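Local coordinates for protein peptidase M42 (Thaumarchaeota archaeon SCGC AB-539-E09, PDB 5DS0) that probably works as a cobalt-binding, twelve-subunit TET aminopeptidase of the M42 family, trimming residues from peptide N-termini, at residues C[278-289]-C[338-349]. Numbering follows the deposited sequence.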
ATOM      1  N   PHE C 278      53.390  -3.159   6.247  1.00 40.94           N
ATOM      2  CA  PHE C 278      54.546  -3.215   5.378  1.00 40.80           C
ATOM      3  C   PHE C 278      54.323  -2.429   4.095  1.00 39.90           C
ATOM      4  O   PHE C 278      55.144  -1.590   3.714  1.00 41.20           O
ATOM      5  CB  PHE C 278      54.856  -4.679   5.068  1.00 41.24           C
ATOM      6  CG  PHE C 278      55.941  -4.889   4.043  1.00 41.94           C
ATOM      7  CD1 PHE C 278      57.284  -4.789   4.393  1.00 42.33           C
ATOM      8  CD2 PHE C 278      55.617  -5.224   2.728  1.00 41.70           C
ATOM      9  CE1 PHE C 278      58.279  -5.001   3.452  1.00 43.05           C
ATOM     10  CE2 PHE C 278      56.611  -5.436   1.784  1.00 42.16           C
ATOM     11  CZ  PHE C 278      57.943  -5.325   2.148  1.00 42.94           C
ATOM     12  N   VAL C 279      53.197  -2.665   3.448  1.00 38.55           N
ATOM     13  CA  VAL C 279      52.873  -1.953   2.214  1.00 37.76           C
ATOM     14  C   VAL C 279      52.727  -0.441   2.454  1.00 37.19           C
ATOM     15  O   VAL C 279      53.244   0.366   1.689  1.00 37.20           O
ATOM     16  CB  VAL C 279      51.585  -2.503   1.577  1.00 37.12           C
ATOM     17  CG1 VAL C 279      51.206  -1.697   0.341  1.00 37.39           C
ATOM     18  CG2 VAL C 279      51.765  -3.966   1.209  1.00 36.99           C
ATOM     19  N   ILE C 280      52.035  -0.066   3.520  1.00 36.73           N
ATOM     20  CA  ILE C 280      51.863   1.338   3.843  1.00 37.81           C
ATOM     21  C   ILE C 280      53.215   2.034   3.993  1.00 39.76           C
ATOM     22  O   ILE C 280      53.389   3.155   3.496  1.00 40.75           O
ATOM     23  CB  ILE C 280      51.010   1.535   5.119  1.00 37.29           C
ATOM     24  CG1 ILE C 280      49.545   1.204   4.815  1.00 36.55           C
ATOM     25  CG2 ILE C 280      51.087   2.965   5.624  1.00 37.44           C
ATOM     26  CD1 ILE C 280      48.690   0.979   6.041  1.00 36.88           C
ATOM     27  N   ASN C 281      54.164   1.366   4.650  1.00 40.68           N
ATOM     28  CA  ASN C 281      55.489   1.947   4.892  1.00 41.89           C
ATOM     29  C   ASN C 281      56.345   1.981   3.646  1.00 41.43           C
ATOM     30  O   ASN C 281      57.000   2.984   3.371  1.00 42.52           O
ATOM     31  CB  ASN C 281      56.229   1.204   5.993  1.00 43.63           C
ATOM     32  CG  ASN C 281      55.538   1.331   7.339  1.00 46.66           C
ATOM     33  OD1 ASN C 281      54.741   2.248   7.579  1.00 48.16           O
ATOM     34  ND2 ASN C 281      55.815   0.386   8.227  1.00 49.78           N
ATOM     35  N   VAL C 282      56.330   0.901   2.877  1.00 39.50           N
ATOM     36  CA  VAL C 282      57.071   0.885   1.637  1.00 39.32           C
ATOM     37  C   VAL C 282      56.618   2.033   0.737  1.00 39.18           C
ATOM     38  O   VAL C 282      57.445   2.711   0.121  1.00 39.30           O
ATOM     39  CB  VAL C 282      56.925  -0.459   0.913  1.00 38.91           C
ATOM     40  CG1 VAL C 282      57.461  -0.381  -0.515  1.00 39.02           C
ATOM     41  CG2 VAL C 282      57.662  -1.546   1.688  1.00 39.27           C
ATOM     42  N   ALA C 283      55.308   2.256   0.679  1.00 38.56           N
ATOM     43  CA  ALA C 283      54.747   3.314  -0.150  1.00 38.81           C
ATOM     44  C   ALA C 283      55.156   4.694   0.347  1.00 40.35           C
ATOM     45  O   ALA C 283      55.517   5.554  -0.446  1.00 40.02           O
ATOM     46  CB  ALA C 283      53.234   3.200  -0.202  1.00 37.83           C
ATOM     47  N   LYS C 284      55.101   4.894   1.657  1.00 42.65           N
ATOM     48  CA  LYS C 284      55.481   6.173   2.260  1.00 45.88           C
ATOM     49  C   LYS C 284      56.945   6.490   2.006  1.00 47.10           C
ATOM     50  O   LYS C 284      57.293   7.615   1.671  1.00 46.67           O
ATOM     51  CB  LYS C 284      55.244   6.151   3.768  1.00 47.67           C
ATOM     52  CG  LYS C 284      55.325   7.520   4.390  1.00 50.63           C
ATOM     53  CD  LYS C 284      55.325   7.463   5.900  1.00 53.94           C
ATOM     54  CE  LYS C 284      55.247   8.876   6.460  1.00 57.80           C
ATOM     55  NZ  LYS C 284      55.505   8.901   7.927  1.00 60.76           N
ATOM     56  N   GLN C 285      57.786   5.482   2.195  1.00 48.86           N
ATOM     57  CA  GLN C 285      59.216   5.586   1.996  1.00 52.00           C
ATOM     58  C   GLN C 285      59.567   5.858   0.538  1.00 51.56           C
ATOM     59  O   GLN C 285      60.461   6.650   0.256  1.00 53.81           O
ATOM     60  CB  GLN C 285      59.876   4.302   2.477  1.00 55.25           C
ATOM     61  CG  GLN C 285      61.399   4.296   2.455  1.00 59.78           C
ATOM     62  CD  GLN C 285      61.973   2.920   2.780  1.00 62.12           C
ATOM     63  OE1 GLN C 285      61.351   1.878   2.494  1.00 63.03           O
ATOM     64  NE2 GLN C 285      63.179   2.906   3.346  1.00 63.07           N
ATOM     65  N   ALA C 286      58.850   5.223  -0.384  1.00 49.65           N
ATOM     66  CA  ALA C 286      59.037   5.454  -1.823  1.00 48.74           C
ATOM     67  C   ALA C 286      58.269   6.673  -2.355  1.00 48.15           C
ATOM     68  O   ALA C 286      58.312   6.948  -3.550  1.00 46.55           O
ATOM     69  CB  ALA C 286      58.619   4.220  -2.590  1.00 47.70           C
ATOM     70  N   GLN C 287      57.583   7.386  -1.463  1.00 48.76           N
ATOM     71  CA  GLN C 287      56.790   8.558  -1.806  1.00 50.07           C
ATOM     72  C   GLN C 287      55.728   8.293  -2.878  1.00 48.90           C
ATOM     73  O   GLN C 287      55.424   9.151  -3.707  1.00 50.49           O
ATOM     74  CB  GLN C 287      57.685   9.705  -2.226  1.00 53.73           C
ATOM     75  CG  GLN C 287      58.521  10.227  -1.090  1.00 57.96           C
ATOM     76  CD  GLN C 287      59.189  11.550  -1.428  1.00 64.36           C
ATOM     77  OE1 GLN C 287      59.435  11.878  -2.596  1.00 66.70           O
ATOM     78  NE2 GLN C 287      59.426  12.354  -0.404  1.00 68.11           N
ATOM     79  N   ILE C 288      55.111   7.124  -2.812  1.00 47.24           N
ATOM     80  CA  ILE C 288      54.025   6.770  -3.709  1.00 44.48           C
ATOM     81  C   ILE C 288      52.712   6.994  -2.984  1.00 42.77           C
ATOM     82  O   ILE C 288      52.473   6.386  -1.937  1.00 42.47           O
ATOM     83  CB  ILE C 288      54.141   5.303  -4.133  1.00 44.34           C
ATOM     84  CG1 ILE C 288      55.411   5.117  -4.968  1.00 45.92           C
ATOM     85  CG2 ILE C 288      52.931   4.881  -4.929  1.00 43.73           C
ATOM     86  CD1 ILE C 288      55.839   3.676  -5.160  1.00 45.45           C
ATOM     87  N   PRO C 289      51.850   7.868  -3.526  1.00 42.38           N
ATOM     88  CA  PRO C 289      50.566   8.115  -2.862  1.00 42.00           C
ATOM     89  C   PRO C 289      49.730   6.834  -2.781  1.00 41.09           C
ATOM     90  O   PRO C 289      49.719   6.041  -3.734  1.00 41.99           O
ATOM     91  CB  PRO C 289      49.895   9.142  -3.771  1.00 42.20           C
ATOM     92  CG  PRO C 289      50.493   8.909  -5.119  1.00 42.01           C
ATOM     93  CD  PRO C 289      51.910   8.487  -4.861  1.00 42.69           C
ATOM     94  N   ASN C 338      51.883   4.329 -10.812  1.00 37.97           N
ATOM     95  CA  ASN C 338      52.260   4.252  -9.412  1.00 37.83           C
ATOM     96  C   ASN C 338      52.029   2.878  -8.818  1.00 37.21           C
ATOM     97  O   ASN C 338      52.761   2.464  -7.921  1.00 37.58           O
ATOM     98  CB  ASN C 338      51.520   5.308  -8.590  1.00 37.65           C
ATOM     99  CG  ASN C 338      52.206   6.654  -8.621  1.00 38.73           C
ATOM    100  OD1 ASN C 338      53.429   6.741  -8.730  1.00 39.69           O
ATOM    101  ND2 ASN C 338      51.429   7.710  -8.482  1.00 39.38           N
ATOM    102  N   ALA C 339      51.000   2.185  -9.280  1.00 36.30           N
ATOM    103  CA  ALA C 339      50.775   0.819  -8.822  1.00 35.85           C
ATOM    104  C   ALA C 339      51.913  -0.072  -9.270  1.00 36.15           C
ATOM    105  O   ALA C 339      52.373  -0.926  -8.522  1.00 35.38           O
ATOM    106  CB  ALA C 339      49.456   0.292  -9.352  1.00 36.21           C
ATOM    107  N   ILE C 340      52.386   0.145 -10.494  1.00 37.46           N
ATOM    108  CA  ILE C 340      53.526  -0.608 -11.001  1.00 38.35           C
ATOM    109  C   ILE C 340      54.767  -0.306 -10.156  1.00 40.18           C
ATOM    110  O   ILE C 340      55.454  -1.224  -9.707  1.00 39.81           O
ATOM    111  CB  ILE C 340      53.819  -0.318 -12.480  1.00 38.56           C
ATOM    112  CG1 ILE C 340      52.694  -0.844 -13.358  1.00 37.77           C
ATOM    113  CG2 ILE C 340      55.131  -0.978 -12.870  1.00 39.52           C
ATOM    114  CD1 ILE C 340      52.747  -0.295 -14.765  1.00 38.64           C
ATOM    115  N   ARG C 341      55.043   0.977  -9.924  1.00 42.29           N
ATOM    116  CA  ARG C 341      56.167   1.369  -9.073  1.00 42.98           C
ATOM    117  C   ARG C 341      56.071   0.696  -7.707  1.00 41.98           C
ATOM    118  O   ARG C 341      57.043   0.131  -7.215  1.00 43.15           O
ATOM    119  CB  ARG C 341      56.209   2.874  -8.881  1.00 45.29           C
ATOM    120  CG  ARG C 341      56.715   3.647 -10.073  1.00 48.41           C
ATOM    121  CD  ARG C 341      56.769   5.133  -9.761  1.00 52.15           C
ATOM    122  NE  ARG C 341      56.596   5.965 -10.963  1.00 58.67           N
ATOM    123  CZ  ARG C 341      57.582   6.580 -11.643  1.00 62.94           C
ATOM    124  NH1 ARG C 341      57.283   7.336 -12.706  1.00 62.41           N
ATOM    125  NH2 ARG C 341      58.867   6.409 -11.314  1.00 66.47           N
ATOM    126  N   LEU C 342      54.894   0.752  -7.108  1.00 40.54           N
ATOM    127  CA  LEU C 342      54.707   0.226  -5.770  1.00 40.74           C
ATOM    128  C   LEU C 342      54.984  -1.278  -5.685  1.00 41.03           C
ATOM    129  O   LEU C 342      55.671  -1.719  -4.762  1.00 42.88           O
ATOM    130  CB  LEU C 342      53.285   0.510  -5.281  1.00 39.64           C
ATOM    131  CG  LEU C 342      52.934  -0.044  -3.902  1.00 39.18           C
ATOM    132  CD1 LEU C 342      53.853   0.522  -2.832  1.00 39.08           C
ATOM    133  CD2 LEU C 342      51.479   0.248  -3.570  1.00 39.27           C
ATOM    134  N   VAL C 343      54.449  -2.045  -6.634  1.00 39.97           N
ATOM    135  CA  VAL C 343      54.603  -3.507  -6.605  1.00 39.63           C
ATOM    136  C   VAL C 343      56.085  -3.879  -6.731  1.00 39.75           C
ATOM    137  O   VAL C 343      56.551  -4.782  -6.044  1.00 41.05           O
ATOM    138  CB  VAL C 343      53.740  -4.319  -7.649  1.00 40.22           C
ATOM    139  CG1 VAL C 343      52.285  -4.431  -7.212  1.00 40.06           C
ATOM    140  CG2 VAL C 343      53.796  -3.747  -9.048  1.00 41.04           C
ATOM    141  N   ILE C 344      56.829  -3.149  -7.556  1.00 38.34           N
ATOM    142  CA  ILE C 344      58.256  -3.379  -7.689  1.00 38.11           C
ATOM    143  C   ILE C 344      58.978  -3.159  -6.358  1.00 38.08           C
ATOM    144  O   ILE C 344      59.744  -4.014  -5.920  1.00 37.72           O
ATOM    145  CB  ILE C 344      58.849  -2.501  -8.802  1.00 38.98           C
ATOM    146  CG1 ILE C 344      58.401  -3.036 -10.172  1.00 38.92           C
ATOM    147  CG2 ILE C 344      60.367  -2.469  -8.732  1.00 40.14           C
ATOM    148  CD1 ILE C 344      58.686  -2.122 -11.345  1.00 39.70           C
ATOM    149  N   GLU C 345      58.715  -2.028  -5.708  1.00 38.11           N
ATOM    150  CA  GLU C 345      59.341  -1.741  -4.420  1.00 38.63           C
ATOM    151  C   GLU C 345      59.035  -2.824  -3.401  1.00 37.63           C
ATOM    152  O   GLU C 345      59.877  -3.168  -2.584  1.00 38.07           O
ATOM    153  CB  GLU C 345      58.880  -0.392  -3.869  1.00 39.39           C
ATOM    154  CG  GLU C 345      59.259   0.820  -4.702  1.00 40.96           C
ATOM    155  CD  GLU C 345      60.707   0.809  -5.140  1.00 42.81           C
ATOM    156  OE1 GLU C 345      61.609   0.845  -4.271  1.00 44.35           O
ATOM    157  OE2 GLU C 345      60.941   0.803  -6.358  1.00 43.59           O
ATOM    158  N   LEU C 346      57.815  -3.336  -3.417  1.00 37.37           N
ATOM    159  CA  LEU C 346      57.426  -4.383  -2.476  1.00 37.43           C
ATOM    160  C   LEU C 346      58.229  -5.637  -2.743  1.00 37.49           C
ATOM    161  O   LEU C 346      58.833  -6.197  -1.833  1.00 38.35           O
ATOM    162  CB  LEU C 346      55.944  -4.705  -2.597  1.00 36.93           C
ATOM    163  CG  LEU C 346      54.990  -3.585  -2.199  1.00 37.63           C
ATOM    164  CD1 LEU C 346      53.578  -3.981  -2.570  1.00 37.48           C
ATOM    165  CD2 LEU C 346      55.075  -3.285  -0.718  1.00 38.43           C
ATOM    166  N   ILE C 347      58.249  -6.054  -3.997  1.00 36.98           N
ATOM    167  CA  ILE C 347      58.959  -7.262  -4.381  1.00 37.86           C
ATOM    168  C   ILE C 347      60.452  -7.186  -4.043  1.00 38.83           C
ATOM    169  O   ILE C 347      61.039  -8.171  -3.609  1.00 39.35           O
ATOM    170  CB  ILE C 347      58.741  -7.550  -5.882  1.00 38.06           C
ATOM    171  CG1 ILE C 347      57.300  -7.983  -6.110  1.00 37.37           C
ATOM    172  CG2 ILE C 347      59.679  -8.634  -6.394  1.00 38.96           C
ATOM    173  CD1 ILE C 347      56.859  -7.849  -7.540  1.00 37.61           C
ATOM    174  N   LYS C 348      61.067  -6.029  -4.272  1.00 39.89           N
ATOM    175  CA  LYS C 348      62.458  -5.817  -3.895  1.00 41.11           C
ATOM    176  C   LYS C 348      62.726  -6.175  -2.441  1.00 41.03           C
ATOM    177  O   LYS C 348      63.756  -6.767  -2.138  1.00 40.70           O
ATOM    178  CB  LYS C 348      62.873  -4.369  -4.144  1.00 42.89           C
ATOM    179  CG  LYS C 348      63.288  -4.093  -5.585  1.00 44.90           C
ATOM    180  CD  LYS C 348      63.478  -2.616  -5.931  1.00 46.63           C
ATOM    181  CE  LYS C 348      64.702  -2.034  -5.271  1.00 48.20           C
ATOM    182  NZ  LYS C 348      64.589  -0.553  -5.220  1.00 50.42           N
ATOM    183  N   ARG C 349      61.782  -5.854  -1.554  1.00 41.46           N
ATOM    184  CA  ARG C 349      61.983  -5.983  -0.109  1.00 42.57           C
ATOM    185  C   ARG C 349      61.374  -7.226   0.543  1.00 42.11           C
ATOM    186  O   ARG C 349      61.529  -7.440   1.749  1.00 41.93           O
ATOM    187  CB  ARG C 349      61.435  -4.747   0.589  1.00 44.27           C
ATOM    188  CG  ARG C 349      62.222  -3.480   0.321  1.00 47.27           C
ATOM    189  CD  ARG C 349      61.432  -2.254   0.776  1.00 50.02           C
ATOM    190  NE  ARG C 349      62.123  -1.000   0.496  1.00 54.15           N
ATOM    191  CZ  ARG C 349      62.280  -0.463  -0.714  1.00 56.59           C
ATOM    192  NH1 ARG C 349      61.799  -1.058  -1.809  1.00 56.50           N
ATOM    193  NH2 ARG C 349      62.941   0.682  -0.837  1.00 58.98           N
TER
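With CG1 anti to the backbone N (chi1 168°), Val-282 turns its methyls to the other helix, and Leu-346, its CG anti to the carbonyl carbon (chi1 -66°), brings CD2 to 3.8 Å from Val-282 CB. Val-282 is a knob set among Leu-342, Glu-345, Leu-346 and Arg-349; its CG1 lies 3.6 Å from Glu-345 CB, and its CG2 reaches Arg-349 CD at 3.9 Å. That same CG2 covers one face of the Phe-278 ring, toward the rim. Phe-278 CE2 comes to 3.6 Å from Leu-346 CD2, and Arg-349 CB sits at the ring's edge. Arg-349 then runs extended past the valine and curls its guanidinium back onto its own helix, where NH1 donates to Glu-345 O (3.0 Å) and to Glu-345 OE1 (3.1 Å); the carbonyl O lies in the guanidinium plane, whereas OE1 is approached from above the carboxylate plane. Cut back to an alanine, Arg-349 would probably leave Glu-345 with the weak, longer bond from Lys-348 NZ and open a gap beside Val-282 CG2. Beyond the Schellman motif at Gln-287, Ile-288 lays CD1 against the backbone of Leu-342 and Arg-341 CB (3.8 Å), and Pro-289 CG rests 3.7 Å from Asn-338 ND2. Val-279 and Leu-346 also touch strand 314-322. The arrangement is a single knob-into-hole between two steeply crossed helices (113°) packed on the central mixed sheet of an M42 α/β peptidase domain.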